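Local coordinates for Pli0006 protein (Listeria innocua, PDB 3OP9), which probably binds DNA as a plasmid-encoded transcriptional regulator with a helix-turn-helix domain of the XRE family, at residues H8-N13 and E67-Y71; L17-L23 and Y60-S64. All coordinates share one frame; numbering follows the deposited sequence.

Contact 1. Residues H8-N13 and E67-Y71; sequences HQFAEN and ELVGY
A Schellman motif closes helix 65-69, and the N-terminus of helix 10-21 docks onto two carbonyls of its last turn, Leu-68 O and Val-69 O. Gly-70, with positive phi, is the C-prime residue, its N bonding weakly to Glu-67 O. Val-69 O accepts the backbone N-H of Gln-9, the N-cap residue, at 2.9 Å. One helical turn on from Gln-9, Asn-13 donates ND2 to the preceding carbonyl, Leu-68 O, at 3.1 Å. The bond is fairly straight at hydrogen (164°), and the acceptor lies in the amide plane, yet the donor stands well above the plane of the Leu-68 carbonyl. In one of two Gln-9 conformers, NE2 also hydrogen-bonds to Asn-13 OD1 at 2.8 Å, which would hold the amide's rotation. On the N-terminal side, His-8 CB rests against Val-69 O, while His-8 ND1 takes the N-H of Phe-10 in the ring plane. Phe-10 CG, anti to its own backbone N (chi1 171°), sends the ring alongside Leu-68, with CE1 4.1 Å from Leu-68 CG; Leu-68 O meets the ring's edge. Gly-70 O is bonded to Gln-85 of a second subunit, and His-8 NE2 to Glu-52 of a third. Within the chain, Leu-54 and Leu-57 of helix 51-61 pack against Phe-10, joining three helices in one buried cluster.

Contact 2. Residues L17-L23 and Y60-S64; sequences LKKEHGL and YFHLS
The contact is built round Phe-61, which meets Leu-17, His-21 and Leu-23. Its edge is directed at the face of His-21 in an edge-to-face pair, with ring centroids 4.9 Å apart and planes at 65°; Phe-61 CE1 sits over the centre of the imidazole, 3.6 Å above its plane. The CH-pi contact comes from Leu-17, whose CD1 lies over one face of the Phe-61 ring, 4.2 Å from the centroid and displaced toward the rim. Tyr-60, the preceding residue, places CD2 over the opposite face, so the phenyl ring is covered on both sides. Apolar contacts complete the set. Leu-23 CD1 reaches the edge of the ring at Phe-61 CZ, 3.7 Å away, and Leu-17 CD1 meets Leu-63 CD1 tip to tip at 3.8 Å. With CG anti to its carbonyl carbon (chi1 -71°), Phe-61 extends across to helix 10-21. Both helices end here in Schellman motifs, at Gly-22 and His-62, and beyond these ends Leu-23 and Leu-63 turn their side chains to the other segment. Leu-63 also packs on Leu-92 of a second subunit. The contact thus joins the C-terminal ends of helix 10-21 and helix 51-61, just before Ser-64 caps helix 65-69.

In the fold
Helix 10-21 serves both contacts: contact 1 uses its N-terminal end, contact 2 its C-terminal end, their centres about 12 Å apart. In sequence, the 17-23/60-64 pairing falls between the partners of the 8-13/67-71 pairing. The two meet through Leu-68, whose CD1 lies 3.8 Å from Leu-17 CD1 and 4.2 Å from Leu-63 CD1, so the apolar sides of the two contacts join at Leu-68. Contact 1 adds polar bonds to a helix end, whereas contact 2 relies on side-chain packing. Both also touch the second subunit, where Leu-92 packs on Asn-13 and on Leu-63. Together they bring helices 51-61 and 65-69 against the first helix of the probable DNA-binding domain.

Contact 1. Residues H8-N13 and E67-Y71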
loop_
_atom_site.group_PDB
_atom_site.type_symbol
_atom_site.label_atom_id
_atom_site.label_comp_id
_atom_site.label_asym_id
_atom_site.label_seq_id
_atom_site.Cartn_x
_atom_site.Cartn_y
_atom_site.Cartn_z
ATOM N N HIS A 8 -1.328 -16.485 -10.978
ATOM C CA HIS A 8 -1.528 -15.105 -11.446
ATOM C C HIS A 8 -2.597 -15.071 -12.529
ATOM O O HIS A 8 -2.971 -16.117 -13.066
ATOM C CB HIS A 8 -0.230 -14.512 -11.991
ATOM C CG HIS A 8 0.269 -15.171 -13.239
ATOM N ND1 HIS A 8 -0.161 -14.804 -14.494
ATOM C CD2 HIS A 8 1.188 -16.152 -13.431
ATOM C CE1 HIS A 8 0.460 -15.532 -15.406
ATOM N NE2 HIS A 8 1.291 -16.352 -14.787
ATOM N N GLN A 9 -3.077 -13.880 -12.869
ATOM C CA GLN A 9 -4.122 -13.760 -13.883
ATOM C C GLN A 9 -3.763 -12.653 -14.871
ATOM O O GLN A 9 -4.568 -11.803 -15.217
ATOM C CB GLN A 9 -5.468 -13.524 -13.210
ATOM C CG GLN A 9 -5.587 -12.253 -12.445
ATOM C CD GLN A 9 -6.947 -12.140 -11.768
ATOM O OE1 GLN A 9 -7.342 -13.029 -11.010
ATOM N NE2 GLN A 9 -7.682 -11.063 -12.067
ATOM N N PHE A 10 -2.514 -12.660 -15.316
ATOM C CA PHE A 10 -2.066 -11.645 -16.265
ATOM C C PHE A 10 -2.918 -11.700 -17.547
ATOM O O PHE A 10 -3.350 -10.676 -18.058
ATOM C CB PHE A 10 -0.594 -11.841 -16.622
ATOM C CG PHE A 10 -0.136 -10.953 -17.755
ATOM C CD1 PHE A 10 -0.094 -9.560 -17.594
ATOM C CD2 PHE A 10 0.202 -11.501 -18.986
ATOM C CE1 PHE A 10 0.319 -8.727 -18.641
ATOM C CE2 PHE A 10 0.614 -10.685 -20.033
ATOM C CZ PHE A 10 0.678 -9.297 -19.862
ATOM N N ALA A 11 -3.190 -12.886 -18.070
ATOM C CA ALA A 11 -3.836 -12.923 -19.377
ATOM C C ALA A 11 -5.257 -12.346 -19.258
ATOM O O ALA A 11 -5.719 -11.599 -20.135
ATOM C CB ALA A 11 -3.871 -14.334 -19.930
ATOM N N GLU A 12 -5.950 -12.717 -18.174
ATOM C CA GLU A 12 -7.324 -12.241 -17.906
ATOM C C GLU A 12 -7.320 -10.717 -17.714
ATOM O O GLU A 12 -8.186 -10.006 -18.232
ATOM C CB GLU A 12 -7.891 -12.968 -16.665
ATOM C CG GLU A 12 -9.281 -12.493 -16.250
ATOM C CD GLU A 12 -9.850 -13.255 -15.039
ATOM O OE1 GLU A 12 -9.393 -14.388 -14.755
ATOM O OE2 GLU A 12 -10.760 -12.715 -14.370
ATOM N N ASN A 13 -6.332 -10.220 -16.974
ATOM C CA ASN A 13 -6.207 -8.783 -16.705
ATOM C C ASN A 13 -5.884 -7.996 -17.956
ATOM O O ASN A 13 -6.466 -6.938 -18.204
ATOM C CB ASN A 13 -5.130 -8.507 -15.646
ATOM C CG ASN A 13 -5.546 -8.966 -14.282
ATOM O OD1 ASN A 13 -6.710 -9.292 -14.066
ATOM N ND2 ASN A 13 -4.621 -8.947 -13.339
ATOM N N GLU A 67 -0.671 -5.529 -9.380
ATOM C CA GLU A 67 -2.036 -5.389 -9.888
ATOM C C GLU A 67 -2.121 -5.945 -11.320
ATOM O O GLU A 67 -3.065 -6.664 -11.668
ATOM C CB GLU A 67 -2.449 -3.896 -9.907
ATOM C CG GLU A 67 -2.730 -3.306 -8.527
ATOM C CD GLU A 67 -2.898 -1.775 -8.527
ATOM O OE1 GLU A 67 -2.394 -1.095 -9.463
ATOM O OE2 GLU A 67 -3.515 -1.260 -7.565
ATOM N N LEU A 68 -1.199 -5.533 -12.176
ATOM C CA LEU A 68 -1.210 -5.997 -13.580
ATOM C C LEU A 68 -1.208 -7.521 -13.732
ATOM O O LEU A 68 -1.957 -8.081 -14.546
ATOM C CB LEU A 68 0.003 -5.420 -14.319
ATOM C CG LEU A 68 0.182 -5.820 -15.778
ATOM C CD1 LEU A 68 -1.060 -5.414 -16.619
ATOM C CD2 LEU A 68 1.479 -5.196 -16.339
ATOM N N VAL A 69 -0.376 -8.212 -12.957
ATOM C CA VAL A 69 -0.380 -9.656 -13.051
ATOM C C VAL A 69 -1.305 -10.379 -12.083
ATOM O O VAL A 69 -1.433 -11.581 -12.211
ATOM C CB VAL A 69 1.030 -10.261 -12.937
ATOM C CG1 VAL A 69 1.967 -9.562 -13.875
ATOM C CG2 VAL A 69 1.530 -10.223 -11.481
ATOM N N GLY A 70 -1.950 -9.688 -11.131
ATOM C CA GLY A 70 -2.827 -10.364 -10.171
ATOM C C GLY A 70 -2.065 -11.187 -9.131
ATOM O O GLY A 70 -2.501 -12.260 -8.678
ATOM N N TYR A 71 -0.922 -10.669 -8.724
ATOM C CA TYR A 71 -0.104 -11.329 -7.686
ATOM C C TYR A 71 -0.515 -10.841 -6.304
ATOM O O TYR A 71 -0.567 -9.635 -6.078
ATOM C CB TYR A 71 1.384 -11.035 -7.932
ATOM C CG TYR A 71 2.279 -11.607 -6.818
ATOM C CD1 TYR A 71 2.485 -12.976 -6.710
ATOM C CD2 TYR A 71 2.853 -10.776 -5.855
ATOM C CE1 TYR A 71 3.271 -13.508 -5.680
ATOM C CE2 TYR A 71 3.647 -11.298 -4.830
ATOM C CZ TYR A 71 3.854 -12.658 -4.758
ATOM O OH TYR A 71 4.624 -13.177 -3.739
#

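Contact 2. Residues L17-L23 and Y60-S64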
loop_
_atom_site.group_PDB
_atom_site.type_symbol
_atom_site.label_atom_id
_atom_site.label_comp_id
_atom_site.label_asym_id
_atom_site.label_seq_id
_atom_site.Cartn_x
_atom_site.Cartn_y
_atom_site.Cartn_z
ATOM N N LEU A 17 -8.210 -5.074 -19.611
ATOM C CA LEU A 17 -7.653 -3.750 -19.888
ATOM C C LEU A 17 -7.889 -3.398 -21.349
ATOM O O LEU A 17 -8.321 -2.294 -21.671
ATOM C CB LEU A 17 -6.141 -3.729 -19.567
ATOM C CG LEU A 17 -5.821 -3.644 -18.078
ATOM C CD1 LEU A 17 -4.344 -3.940 -17.834
ATOM C CD2 LEU A 17 -6.218 -2.266 -17.503
ATOM N N LYS A 18 -7.626 -4.353 -22.231
ATOM C CA LYS A 18 -7.832 -4.160 -23.655
ATOM C C LYS A 18 -9.284 -3.798 -23.940
ATOM O O LYS A 18 -9.580 -2.881 -24.730
ATOM C CB LYS A 18 -7.455 -5.436 -24.405
ATOM C CG LYS A 18 -7.624 -5.357 -25.914
ATOM C CD LYS A 18 -8.003 -6.708 -26.493
ATOM C CE LYS A 18 -8.171 -6.649 -28.009
ATOM N NZ LYS A 18 -8.233 -8.011 -28.621
ATOM N N LYS A 19 -10.190 -4.506 -23.279
ATOM C CA LYS A 19 -11.619 -4.299 -23.486
ATOM C C LYS A 19 -12.033 -2.936 -22.953
ATOM O O LYS A 19 -12.662 -2.154 -23.647
ATOM C CB LYS A 19 -12.433 -5.390 -22.770
ATOM C CG LYS A 19 -13.954 -5.101 -22.746
ATOM C CD LYS A 19 -14.763 -6.195 -22.044
ATOM C CE LYS A 19 -14.640 -6.137 -20.515
ATOM N NZ LYS A 19 -15.315 -4.948 -19.904
ATOM N N GLU A 20 -11.670 -2.647 -21.712
ATOM C CA GLU A 20 -12.120 -1.428 -21.062
ATOM C C GLU A 20 -11.506 -0.186 -21.676
ATOM O O GLU A 20 -12.067 0.894 -21.553
ATOM C CB GLU A 20 -11.810 -1.474 -19.578
ATOM C CG GLU A 20 -12.646 -2.509 -18.861
ATOM C CD GLU A 20 -12.876 -2.177 -17.404
ATOM O OE1 GLU A 20 -12.325 -1.156 -16.931
ATOM O OE2 GLU A 20 -13.623 -2.932 -16.740
ATOM N N HIS A 21 -10.361 -0.332 -22.335
ATOM C CA HIS A 21 -9.702 0.818 -22.943
ATOM C C HIS A 21 -10.003 0.948 -24.426
ATOM O O HIS A 21 -9.572 1.905 -25.052
ATOM C CB HIS A 21 -8.191 0.749 -22.723
ATOM C CG HIS A 21 -7.775 1.114 -21.333
ATOM N ND1 HIS A 21 -7.314 2.367 -20.998
ATOM C CD2 HIS A 21 -7.759 0.387 -20.186
ATOM C CE1 HIS A 21 -7.030 2.400 -19.707
ATOM N NE2 HIS A 21 -7.269 1.205 -19.198
ATOM N N GLY A 22 -10.731 -0.016 -24.975
ATOM C CA GLY A 22 -11.067 -0.034 -26.382
ATOM C C GLY A 22 -9.858 -0.183 -27.275
ATOM O O GLY A 22 -9.851 0.326 -28.396
ATOM N N LEU A 23 -8.831 -0.876 -26.787
ATOM C CA LEU A 23 -7.619 -1.092 -27.560
ATOM C C LEU A 23 -7.719 -2.281 -28.505
ATOM O O LEU A 23 -8.484 -3.235 -28.286
ATOM C CB LEU A 23 -6.434 -1.305 -26.625
ATOM C CG LEU A 23 -6.101 -0.086 -25.770
ATOM C CD1 LEU A 23 -5.189 -0.485 -24.597
ATOM C CD2 LEU A 23 -5.457 1.009 -26.656
ATOM N N TYR A 60 2.148 2.239 -18.681
ATOM C CA TYR A 60 1.132 2.776 -19.599
ATOM C C TYR A 60 -0.238 2.896 -18.900
ATOM O O TYR A 60 -0.905 3.914 -19.006
ATOM C CB TYR A 60 1.015 1.898 -20.838
ATOM C CG TYR A 60 -0.005 2.449 -21.788
ATOM C CD1 TYR A 60 0.323 3.496 -22.644
ATOM C CD2 TYR A 60 -1.308 1.976 -21.794
ATOM C CE1 TYR A 60 -0.617 4.037 -23.506
ATOM C CE2 TYR A 60 -2.251 2.519 -22.666
ATOM C CZ TYR A 60 -1.885 3.545 -23.513
ATOM O OH TYR A 60 -2.805 4.092 -24.383
ATOM N N PHE A 61 -0.617 1.859 -18.160
ATOM C CA PHE A 61 -1.927 1.754 -17.526
ATOM C C PHE A 61 -1.917 2.297 -16.108
ATOM O O PHE A 61 -2.940 2.271 -15.435
ATOM C CB PHE A 61 -2.378 0.285 -17.508
ATOM C CG PHE A 61 -2.734 -0.236 -18.859
ATOM C CD1 PHE A 61 -3.846 0.277 -19.529
ATOM C CD2 PHE A 61 -1.993 -1.221 -19.466
ATOM C CE1 PHE A 61 -4.199 -0.196 -20.774
ATOM C CE2 PHE A 61 -2.346 -1.695 -20.722
ATOM C CZ PHE A 61 -3.454 -1.176 -21.377
ATOM N N HIS A 62 -0.769 2.800 -15.657
ATOM C CA HIS A 62 -0.642 3.366 -14.301
ATOM C C HIS A 62 -1.003 2.358 -13.207
ATOM O O HIS A 62 -1.793 2.668 -12.315
ATOM C CB HIS A 62 -1.544 4.590 -14.124
ATOM C CG HIS A 62 -1.297 5.666 -15.128
ATOM N ND1 HIS A 62 -0.042 6.177 -15.373
ATOM C CD2 HIS A 62 -2.142 6.331 -15.949
ATOM C CE1 HIS A 62 -0.121 7.112 -16.305
ATOM N NE2 HIS A 62 -1.385 7.221 -16.674
ATOM N N LEU A 63 -0.407 1.174 -13.270
ATOM C CA LEU A 63 -0.740 0.067 -12.372
ATOM C C LEU A 63 0.531 -0.378 -11.676
ATOM O O LEU A 63 1.618 -0.187 -12.215
ATOM C CB LEU A 63 -1.248 -1.111 -13.201
ATOM C CG LEU A 63 -2.535 -0.849 -14.001
ATOM C CD1 LEU A 63 -2.831 -2.053 -14.878
ATOM C CD2 LEU A 63 -3.656 -0.589 -13.043
ATOM N N SER A 64 0.409 -1.000 -10.508
ATOM C CA SER A 64 1.565 -1.707 -9.958
ATOM C C SER A 64 1.751 -2.952 -10.814
ATOM O O SER A 64 0.813 -3.417 -11.466
ATOM C CB SER A 64 1.325 -2.097 -8.499
ATOM O OG SER A 64 0.254 -3.024 -8.445
#